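Local atomic coordinates of argininosuccinate lyase (PDB entry 6G3F), a protein that probably catalyses the cleavage of 2-(N(omega)-L-arginino)succinate into fumarate and L-arginine, the last step of arginine biosynthesis. Residues 406-411 with 425-430. Residues are numbered along the deposited sequence; the frame is centred on the assembly and turned at random.
Sequences IGLDLV and VSADDI
Ile430 supplies the bump of this contact and the first turn of helix 408-419 the hollow. Ile430 CD1 lies 3.6 Å from Leu408 CA. The same Ile430 CD1 is 3.8 Å from Leu408 CD1 and 3.9 Å from Val411 CG2, so one methyl fills the notch between two side chains a helical turn apart. The torsions explain the fit: CG1 of Ile430 stands anti to its own carbonyl carbon (chi1 -66°) and an extended chi2 (166°) carries CD1 outward into the notch, while CG2 turns to the backbone at Ile406 O. Val411 meets the methyl tip to tip, whereas the Leu408 side chain runs across Ile430 at about a right angle. Leu408 in turn spans the start of helix 427-433, with Leu408 CD1 3.4 Å from Val425 O and Leu408 CB 4.3 Å from Ala427 CB.

That start is shaped by a capping box: Asp429 N donates to Ser426 OG at 3.0 Å, and Ser426 N returns a nearly straight bond (168°) to Asp429 OD2. The Ser426 hydroxyl also reaches OD2, from above the carboxylate plane, and Asp429 OD1 pairs with Arg377. Ile406 and Val425 both touch helix 367-378, a shared support away from the fumarate sites. Methyl packing, partly against backbone carbonyl oxygens, thus holds the interface, while the side-chain polar bonds serve the capping box and the Arg377 salt bridge.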
loop_
_atom_site.group_PDB
_atom_site.type_symbol
_atom_site.label_atom_id
_atom_site.label_comp_id
_atom_site.label_asym_id
_atom_site.label_seq_id
_atom_site.Cartn_x
_atom_site.Cartn_y
_atom_site.Cartn_z
ATOM N N ILE A 406 10.153 -44.415 20.637
ATOM C CA ILE A 406 11.454 -44.107 21.215
ATOM C C ILE A 406 11.511 -44.668 22.627
ATOM O O ILE A 406 10.571 -44.502 23.417
ATOM C CB ILE A 406 11.703 -42.590 21.204
ATOM C CG1 ILE A 406 11.902 -42.095 19.770
ATOM C CG2 ILE A 406 12.922 -42.222 22.061
ATOM C CD1 ILE A 406 11.870 -40.584 19.633
ATOM N N GLY A 407 12.615 -45.336 22.951
ATOM C CA GLY A 407 12.752 -45.976 24.243
ATOM C C GLY A 407 14.069 -45.696 24.933
ATOM O O GLY A 407 14.844 -44.833 24.509
ATOM N N LEU A 408 14.324 -46.444 26.008
ATOM C CA LEU A 408 15.524 -46.231 26.809
ATOM C C LEU A 408 16.788 -46.455 25.990
ATOM O O LEU A 408 17.741 -45.671 26.080
ATOM C CB LEU A 408 15.491 -47.161 28.023
ATOM C CG LEU A 408 16.559 -47.006 29.105
ATOM C CD1 LEU A 408 16.630 -45.578 29.624
ATOM C CD2 LEU A 408 16.256 -47.970 30.239
ATOM N N ASP A 409 16.816 -47.518 25.184
ATOM C CA ASP A 409 18.014 -47.834 24.411
ATOM C C ASP A 409 18.423 -46.664 23.525
ATOM O O ASP A 409 19.581 -46.233 23.539
ATOM C CB ASP A 409 17.779 -49.087 23.564
ATOM C CG ASP A 409 17.678 -50.351 24.401
ATOM O OD1 ASP A 409 18.159 -50.349 25.554
ATOM O OD2 ASP A 409 17.122 -51.353 23.902
ATOM N N LEU A 410 17.478 -46.132 22.749
ATOM C CA LEU A 410 17.814 -45.073 21.804
ATOM C C LEU A 410 18.293 -43.818 22.525
ATOM O O LEU A 410 19.220 -43.142 22.064
ATOM C CB LEU A 410 16.604 -44.765 20.922
ATOM C CG LEU A 410 16.813 -43.758 19.792
ATOM C CD1 LEU A 410 17.920 -44.208 18.848
ATOM C CD2 LEU A 410 15.510 -43.568 19.037
ATOM N N VAL A 411 17.678 -43.492 23.663
ATOM C CA VAL A 411 18.079 -42.303 24.409
ATOM C C VAL A 411 19.480 -42.477 24.985
ATOM O O VAL A 411 20.285 -41.538 24.989
ATOM C CB VAL A 411 17.045 -41.991 25.507
ATOM C CG1 VAL A 411 17.566 -40.921 26.473
ATOM C CG2 VAL A 411 15.738 -41.539 24.877
ATOM N N VAL A 425 17.931 -41.901 33.540
ATOM C CA VAL A 425 16.480 -41.800 33.445
ATOM C C VAL A 425 15.906 -43.185 33.167
ATOM O O VAL A 425 16.575 -44.067 32.620
ATOM C CB VAL A 425 16.020 -40.801 32.353
ATOM C CG1 VAL A 425 16.565 -39.409 32.642
ATOM C CG2 VAL A 425 16.439 -41.265 30.964
ATOM N N SER A 426 14.642 -43.366 33.540
ATOM C CA SER A 426 13.961 -44.644 33.393
ATOM C C SER A 426 13.160 -44.688 32.096
ATOM O O SER A 426 12.883 -43.664 31.467
ATOM C CB SER A 426 13.027 -44.895 34.576
ATOM O OG SER A 426 11.999 -43.920 34.619
ATOM N N ALA A 427 12.783 -45.907 31.702
ATOM C CA ALA A 427 11.907 -46.067 30.548
ATOM C C ALA A 427 10.532 -45.471 30.814
ATOM O O ALA A 427 9.841 -45.067 29.871
ATOM C CB ALA A 427 11.782 -47.546 30.181
ATOM N N ASP A 428 10.121 -45.403 32.083
ATOM C CA ASP A 428 8.837 -44.799 32.417
ATOM C C ASP A 428 8.899 -43.281 32.305
ATOM O O ASP A 428 7.928 -42.646 31.879
ATOM C CB ASP A 428 8.409 -45.222 33.822
ATOM C CG ASP A 428 7.683 -46.555 33.832
ATOM O OD1 ASP A 428 6.769 -46.745 33.003
ATOM O OD2 ASP A 428 8.031 -47.416 34.667
ATOM N N ASP A 429 10.030 -42.679 32.683
ATOM C CA ASP A 429 10.211 -41.247 32.461
ATOM C C ASP A 429 10.086 -40.916 30.980
ATOM O O ASP A 429 9.381 -39.976 30.595
ATOM C CB ASP A 429 11.575 -40.799 32.990
ATOM C CG ASP A 429 11.700 -40.946 34.491
ATOM O OD1 ASP A 429 10.695 -40.736 35.202
ATOM O OD2 ASP A 429 12.813 -41.267 34.959
ATOM N N ILE A 430 10.768 -41.688 30.135
ATOM C CA ILE A 430 10.723 -41.465 28.693
ATOM C C ILE A 430 9.301 -41.640 28.177
ATOM O O ILE A 430 8.781 -40.806 27.426
ATOM C CB ILE A 430 11.701 -42.420 27.987
ATOM C CG1 ILE A 430 13.138 -42.067 28.377
ATOM C CG2 ILE A 430 11.518 -42.380 26.468
ATOM C CD1 ILE A 430 14.150 -43.127 28.017
#